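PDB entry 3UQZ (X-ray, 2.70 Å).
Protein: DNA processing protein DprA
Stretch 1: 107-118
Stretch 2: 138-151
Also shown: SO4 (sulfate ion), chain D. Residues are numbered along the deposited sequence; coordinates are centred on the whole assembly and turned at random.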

ATOM      1  N   PRO A 107      18.538  -3.724 -19.575  1.00 34.16           N
ATOM      2  CA  PRO A 107      17.581  -3.018 -18.705  1.00 33.46           C
ATOM      3  C   PRO A 107      17.901  -3.317 -17.239  1.00 35.29           C
ATOM      4  O   PRO A 107      18.202  -4.462 -16.895  1.00 33.38           O
ATOM      5  N   LYS A 108      17.910  -2.260 -16.400  1.00 31.82           N
ATOM      6  CA  LYS A 108      18.292  -2.325 -14.989  1.00 31.07           C
ATOM      7  C   LYS A 108      17.192  -1.869 -14.026  1.00 35.94           C
ATOM      8  O   LYS A 108      16.427  -0.954 -14.341  1.00 36.61           O
ATOM      9  N   VAL A 109      17.147  -2.496 -12.836  1.00 31.15           N
ATOM     10  CA  VAL A 109      16.230  -2.151 -11.754  1.00 30.00           C
ATOM     11  C   VAL A 109      17.029  -2.044 -10.457  1.00 32.84           C
ATOM     12  O   VAL A 109      17.888  -2.887 -10.182  1.00 31.94           O
ATOM     13  N   ALA A 110      16.792  -0.968  -9.700  1.00 29.44           N
ATOM     14  CA  ALA A 110      17.451  -0.768  -8.418  1.00 29.14           C
ATOM     15  C   ALA A 110      16.659  -1.490  -7.299  1.00 32.80           C
ATOM     16  O   ALA A 110      15.451  -1.684  -7.421  1.00 30.20           O
ATOM     17  N   VAL A 111      17.364  -1.953  -6.259  1.00 31.16           N
ATOM     18  CA  VAL A 111      16.782  -2.628  -5.096  1.00 31.90           C
ATOM     19  C   VAL A 111      17.437  -2.029  -3.853  1.00 37.12           C
ATOM     20  O   VAL A 111      18.659  -2.102  -3.693  1.00 36.21           O
ATOM     21  N   VAL A 112      16.627  -1.370  -3.016  1.00 35.08           N
ATOM     22  CA  VAL A 112      17.110  -0.695  -1.800  1.00 35.04           C
ATOM     23  C   VAL A 112      16.310  -1.129  -0.575  1.00 39.85           C
ATOM     24  O   VAL A 112      15.173  -1.583  -0.712  1.00 38.62           O
ATOM     25  N   GLY A 113      16.907  -0.977   0.599  1.00 38.16           N
ATOM     26  CA  GLY A 113      16.258  -1.321   1.855  1.00 38.35           C
ATOM     27  C   GLY A 113      17.154  -1.390   3.068  1.00 43.11           C
ATOM     28  O   GLY A 113      18.361  -1.170   2.984  1.00 42.93           O
ATOM     29  N   SER A 114      16.547  -1.733   4.204  1.00 41.05           N
ATOM     30  CA  SER A 114      17.146  -1.823   5.537  1.00 41.20           C
ATOM     31  C   SER A 114      18.454  -2.588   5.597  1.00 42.64           C
ATOM     32  O   SER A 114      18.548  -3.693   5.061  1.00 42.35           O
ATOM     33  N   ARG A 115      19.453  -1.993   6.268  1.00 38.05           N
ATOM     34  CA  ARG A 115      20.776  -2.576   6.525  1.00 37.95           C
ATOM     35  C   ARG A 115      20.574  -3.715   7.553  1.00 44.74           C
ATOM     36  O   ARG A 115      21.211  -4.758   7.450  1.00 45.00           O
ATOM     37  N   ALA A 116      19.640  -3.522   8.506  1.00 43.21           N
ATOM     38  CA  ALA A 116      19.265  -4.477   9.552  1.00 44.00           C
ATOM     39  C   ALA A 116      17.828  -4.956   9.294  1.00 51.06           C
ATOM     40  O   ALA A 116      16.906  -4.679  10.066  1.00 52.21           O
ATOM     41  N   CYS A 117      17.633  -5.638   8.173  1.00 47.90           N
ATOM     42  CA  CYS A 117      16.317  -6.132   7.799  1.00 47.88           C
ATOM     43  C   CYS A 117      15.973  -7.419   8.561  1.00 52.84           C
ATOM     44  O   CYS A 117      16.832  -8.008   9.219  1.00 53.38           O
ATOM     45  N   SER A 118      14.723  -7.870   8.420  1.00 48.67           N
ATOM     46  CA  SER A 118      14.200  -9.103   8.999  1.00 47.84           C
ATOM     47  C   SER A 118      14.330 -10.239   7.977  1.00 51.54           C
ATOM     48  O   SER A 118      14.513  -9.978   6.781  1.00 51.47           O
ATOM     49  N   ILE A 138      19.914  -6.541 -11.687  1.00 31.36           N
ATOM     50  CA  ILE A 138      19.676  -6.076 -10.321  1.00 30.59           C
ATOM     51  C   ILE A 138      20.803  -5.143  -9.889  1.00 32.77           C
ATOM     52  O   ILE A 138      21.958  -5.582  -9.723  1.00 32.71           O
ATOM     53  N   VAL A 139      20.469  -3.849  -9.726  1.00 26.51           N
ATOM     54  CA  VAL A 139      21.444  -2.852  -9.296  1.00 25.72           C
ATOM     55  C   VAL A 139      21.251  -2.568  -7.810  1.00 30.78           C
ATOM     56  O   VAL A 139      20.146  -2.217  -7.397  1.00 31.96           O
ATOM     57  N   SER A 140      22.309  -2.758  -7.006  1.00 26.37           N
ATOM     58  CA  SER A 140      22.279  -2.499  -5.566  1.00 26.67           C
ATOM     59  C   SER A 140      23.662  -2.093  -5.047  1.00 30.59           C
ATOM     60  O   SER A 140      24.609  -2.070  -5.822  1.00 29.25           O
ATOM     61  N   GLY A 141      23.766  -1.756  -3.763  1.00 29.05           N
ATOM     62  CA  GLY A 141      24.994  -1.232  -3.176  1.00 28.95           C
ATOM     63  C   GLY A 141      25.845  -2.085  -2.269  1.00 33.07           C
ATOM     64  O   GLY A 141      26.700  -1.554  -1.554  1.00 32.36           O
ATOM     65  N   LEU A 142      25.644  -3.400  -2.289  1.00 31.01           N
ATOM     66  CA  LEU A 142      26.452  -4.361  -1.512  1.00 30.58           C
ATOM     67  C   LEU A 142      26.395  -4.213   0.026  1.00 35.71           C
ATOM     68  O   LEU A 142      27.185  -4.846   0.726  1.00 36.46           O
ATOM     69  N   ALA A 143      25.453  -3.410   0.549  1.00 31.89           N
ATOM     70  CA  ALA A 143      25.255  -3.215   1.988  1.00 31.13           C
ATOM     71  C   ALA A 143      24.670  -4.491   2.597  1.00 36.15           C
ATOM     72  O   ALA A 143      24.087  -5.320   1.878  1.00 34.56           O
ATOM     73  N   LYS A 144      24.807  -4.649   3.925  1.00 34.28           N
ATOM     74  CA  LYS A 144      24.216  -5.809   4.576  1.00 35.03           C
ATOM     75  C   LYS A 144      22.696  -5.654   4.595  1.00 37.45           C
ATOM     76  O   LYS A 144      22.192  -4.538   4.474  1.00 36.16           O
ATOM     77  N   GLY A 145      21.987  -6.768   4.634  1.00 34.02           N
ATOM     78  CA  GLY A 145      20.534  -6.739   4.662  1.00 34.18           C
ATOM     79  C   GLY A 145      19.902  -6.909   3.305  1.00 39.09           C
ATOM     80  O   GLY A 145      20.225  -7.864   2.597  1.00 38.17           O
ATOM     81  N   ILE A 146      18.990  -5.981   2.944  1.00 37.31           N
ATOM     82  CA  ILE A 146      18.240  -5.987   1.678  1.00 38.11           C
ATOM     83  C   ILE A 146      19.139  -6.019   0.436  1.00 43.53           C
ATOM     84  O   ILE A 146      18.877  -6.813  -0.470  1.00 44.53           O
ATOM     85  N   ASP A 147      20.193  -5.181   0.408  1.00 38.87           N
ATOM     86  CA  ASP A 147      21.134  -5.109  -0.705  1.00 38.70           C
ATOM     87  C   ASP A 147      21.776  -6.475  -0.962  1.00 41.91           C
ATOM     88  O   ASP A 147      21.744  -6.947  -2.099  1.00 42.90           O
ATOM     89  N   THR A 148      22.281  -7.138   0.094  1.00 36.35           N
ATOM     90  CA  THR A 148      22.902  -8.468  -0.011  1.00 35.56           C
ATOM     91  C   THR A 148      21.914  -9.520  -0.527  1.00 38.73           C
ATOM     92  O   THR A 148      22.273 -10.325  -1.393  1.00 39.78           O
ATOM     93  N   ALA A 149      20.675  -9.487  -0.022  1.00 32.98           N
ATOM     94  CA  ALA A 149      19.615 -10.410  -0.421  1.00 32.01           C
ATOM     95  C   ALA A 149      19.222 -10.196  -1.880  1.00 36.76           C
ATOM     96  O   ALA A 149      18.884 -11.155  -2.568  1.00 36.71           O
ATOM     97  N   ALA A 150      19.303  -8.936  -2.355  1.00 33.38           N
ATOM     98  CA  ALA A 150      19.019  -8.557  -3.737  1.00 32.55           C
ATOM     99  C   ALA A 150      20.054  -9.176  -4.700  1.00 35.50           C
ATOM    100  O   ALA A 150      19.674  -9.791  -5.700  1.00 35.31           O
ATOM    101  N   HIS A 151      21.355  -9.044  -4.360  1.00 30.76           N
ATOM    102  CA  HIS A 151      22.482  -9.556  -5.131  1.00 30.35           C
ATOM    103  C   HIS A 151      22.454 -11.079  -5.185  1.00 37.78           C
ATOM    104  O   HIS A 151      22.508 -11.640  -6.270  1.00 38.01           O
TER

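A parallel strand pair that runs on into a loop and a helix illustrates a general principle: backbone pairing sets the register, and side chains pack on from it into the loop and helix that follow. In DprA, Ile138 pairs with Val109. Both side chains lie on one face of the sheet, where CD1 of Ile138 (chi1 m, chi2 m) meets CG1 of Val109 (chi1 p) at 3.7 Å, while CG2 of Ile138 lies 3.9 Å from CG2 of Val111.

Val139 (t) turns to the other face, shared with Ala110, and its CG2 packs 3.7 Å from CB of Lys108, whose long chain then leads away. Its backbone fixes the register: Val139 N donates to Val109 O at 2.8 Å, nearly linear, and Val139 O accepts from Val111 N at 3.0 Å.

At Ser140 (t) a side chain takes over from the backbone, OG donating to Val111 O at 2.7 Å. Gly141 and Leu142 make no contact with the first stretch. Ala143 returns toward it, its CB lying over one face of the Arg115 guanidinium, 3.8 Å from NE. Lys144 starts with chi1 p and is otherwise extended; its side chain is exposed, and its CG comes within 4.4 Å of CG of Arg115, after which the two chains part. Arg115 also holds a sulfate, probably from the crystallisation liquor, through its backbone: N donates to O4 of the ion at 2.9 Å.

Gly145 illustrates close approach without a side chain. A CB here would clash with the carbonyl oxygens of Ser114 and Arg115, and the backbone angles by themselves call for glycine. Its CA instead sits 3.7 Å from SG of Cys117 (p).

Ile146 (m, m) opens the helix and points toward the first stretch. Its CD1 reaches CB of Cys117 at 3.7 Å, its CG2 lies 4.2 Å from CG1 of Val111 (t), and its CB rests 3.7 Å from CA of Gly113, where a side chain would collide with Ile146 CG1. Its N donates to Ser114 O at 3.1 Å, tying the start of the helix to the loop.

Asp147 (m) leaves CA sideways, but its end comes nearer, and OD2 accepts a weak hydrogen bond from Gly141 N at 3.1 Å. Asp147 N donates to a water at 3.1 Å; that water also lies within hydrogen-bonding reach of Gly113 O (3.1 Å) and Lys144 O (2.8 Å), bridging the stretches. One helical turn beyond Ile146, CB of Ala150 completes the apolar cluster, 3.7 Å from CG1 of Val111.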

ATOM      1  CB  PRO A 107      16.221  -3.578 -19.140  1.00 35.15           C
ATOM      2  CG  PRO A 107      16.475  -4.226 -20.491  1.00 39.16           C
ATOM      3  CD  PRO A 107      17.851  -4.779 -20.353  1.00 34.99           C
ATOM      4  CB  LYS A 108      19.553  -1.470 -14.752  1.00 32.11           C
ATOM      5  CG  LYS A 108      20.777  -1.915 -15.543  1.00 29.95           C
ATOM      6  CD  LYS A 108      21.886  -0.870 -15.573  1.00 28.54           C
ATOM      7  CE  LYS A 108      21.667   0.258 -16.557  1.00 39.38           C
ATOM      8  NZ  LYS A 108      21.727  -0.169 -17.975  1.00 45.11           N
ATOM      9  CB  VAL A 109      14.962  -3.070 -11.650  1.00 33.36           C
ATOM     10  CG1 VAL A 109      15.290  -4.483 -11.148  1.00 32.85           C
ATOM     11  CG2 VAL A 109      13.869  -2.426 -10.798  1.00 32.54           C
ATOM     12  CB  ALA A 110      17.556   0.712  -8.114  1.00 29.70           C
ATOM     13  CB  VAL A 111      16.855  -4.183  -5.115  1.00 35.84           C
ATOM     14  CG1 VAL A 111      16.094  -4.776  -3.930  1.00 35.87           C
ATOM     15  CG2 VAL A 111      16.319  -4.762  -6.422  1.00 35.42           C
ATOM     16  CB  VAL A 112      17.224   0.867  -1.930  1.00 37.66           C
ATOM     17  CG1 VAL A 112      18.222   1.274  -3.002  1.00 37.52           C
ATOM     18  CG2 VAL A 112      15.883   1.533  -2.174  1.00 36.98           C
ATOM     19  CB  SER A 114      16.151  -2.432   6.523  1.00 47.03           C
ATOM     20  OG  SER A 114      16.468  -2.119   7.869  1.00 63.79           O
ATOM     21  CB  ARG A 115      21.761  -1.507   7.069  1.00 36.26           C
ATOM     22  CG  ARG A 115      22.880  -1.064   6.119  1.00 48.21           C
ATOM     23  CD  ARG A 115      22.523   0.107   5.175  1.00 61.13           C
ATOM     24  NE  ARG A 115      23.725   0.811   4.695  1.00 61.80           N
ATOM     25  CZ  ARG A 115      23.828   1.546   3.582  1.00 58.19           C
ATOM     26  NH1 ARG A 115      22.793   1.691   2.768  1.00 37.09           N
ATOM     27  NH2 ARG A 115      24.969   2.130   3.276  1.00 35.40           N
ATOM     28  CB  ALA A 116      19.378  -3.821  10.927  1.00 44.63           C
ATOM     29  CB  CYS A 117      16.250  -6.344   6.288  1.00 47.81           C
ATOM     30  SG  CYS A 117      17.182  -7.783   5.705  1.00 51.44           S
ATOM     31  CB  SER A 118      12.734  -8.913   9.385  1.00 49.79           C
ATOM     32  OG  SER A 118      11.887  -8.914   8.249  1.00 55.53           O
ATOM     33  CB  ILE A 138      19.439  -7.263  -9.333  1.00 33.76           C
ATOM     34  CG1 ILE A 138      18.290  -8.223  -9.790  1.00 33.93           C
ATOM     35  CG2 ILE A 138      19.278  -6.802  -7.874  1.00 34.37           C
ATOM     36  CD1 ILE A 138      16.944  -7.614 -10.176  1.00 38.84           C
ATOM     37  CB  VAL A 139      21.418  -1.566 -10.154  1.00 28.35           C
ATOM     38  CG1 VAL A 139      22.554  -0.629  -9.748  1.00 27.88           C
ATOM     39  CG2 VAL A 139      21.499  -1.891 -11.643  1.00 27.84           C
ATOM     40  CB  SER A 140      21.696  -3.685  -4.805  1.00 31.70           C
ATOM     41  OG  SER A 140      21.155  -3.242  -3.573  1.00 39.43           O
ATOM     42  CB  LEU A 142      27.906  -4.346  -2.027  1.00 30.04           C
ATOM     43  CG  LEU A 142      28.622  -5.647  -2.334  1.00 33.96           C
ATOM     44  CD1 LEU A 142      27.677  -6.794  -2.655  1.00 34.12           C
ATOM     45  CD2 LEU A 142      29.567  -5.436  -3.467  1.00 34.52           C
ATOM     46  CB  ALA A 143      24.295  -2.064   2.225  1.00 31.46           C
ATOM     47  CB  LYS A 144      24.822  -6.070   5.973  1.00 39.35           C
ATOM     48  CG  LYS A 144      24.563  -5.027   7.050  1.00 61.49           C
ATOM     49  CD  LYS A 144      25.313  -5.403   8.330  1.00 80.22           C
ATOM     50  CE  LYS A 144      25.192  -4.359   9.420  1.00 99.93           C
ATOM     51  NZ  LYS A 144      26.109  -4.632  10.563  1.00109.22           N
ATOM     52  CB  ILE A 146      17.161  -4.860   1.622  1.00 41.24           C
ATOM     53  CG1 ILE A 146      16.109  -4.983   2.769  1.00 41.13           C
ATOM     54  CG2 ILE A 146      16.492  -4.737   0.229  1.00 42.22           C
ATOM     55  CD1 ILE A 146      15.133  -6.205   2.724  1.00 40.30           C
ATOM     56  CB  ASP A 147      22.204  -4.024  -0.470  1.00 41.02           C
ATOM     57  CG  ASP A 147      21.758  -2.570  -0.576  1.00 49.48           C
ATOM     58  OD1 ASP A 147      20.575  -2.291  -0.323  1.00 51.17           O
ATOM     59  OD2 ASP A 147      22.612  -1.709  -0.850  1.00 53.50           O
ATOM     60  CB  THR A 148      23.570  -8.855   1.315  1.00 39.84           C
ATOM     61  OG1 THR A 148      24.507  -7.830   1.658  1.00 42.16           O
ATOM     62  CG2 THR A 148      24.281 -10.194   1.251  1.00 35.40           C
ATOM     63  CB  ALA A 149      18.407 -10.235   0.480  1.00 32.10           C
ATOM     64  CB  ALA A 150      19.003  -7.045  -3.871  1.00 32.78           C
ATOM     65  CB  HIS A 151      23.810  -9.066  -4.533  1.00 30.46           C
ATOM     66  CG  HIS A 151      24.099  -7.613  -4.774  1.00 33.14           C
ATOM     67  ND1 HIS A 151      24.399  -6.756  -3.737  1.00 34.13           N
ATOM     68  CD2 HIS A 151      24.175  -6.927  -5.938  1.00 34.02           C
ATOM     69  CE1 HIS A 151      24.635  -5.585  -4.298  1.00 33.00           C
ATOM     70  NE2 HIS A 151      24.502  -5.637  -5.617  1.00 33.37           N
TER
HETATM   71  S   SO4 D 301      19.044   2.150   6.124  0.50 64.53           S
HETATM   72  O1  SO4 D 301      20.168   2.619   5.324  0.50 68.97           O
HETATM   73  O2  SO4 D 301      18.753   3.134   7.185  0.50 69.26           O
HETATM   74  O3  SO4 D 301      17.875   1.990   5.259  0.50 69.81           O
HETATM   75  O4  SO4 D 301      19.371   0.869   6.735  0.50 69.52           O
HETATM   76  O   HOH W   1      20.803  -3.017   2.520  1.00 28.80           O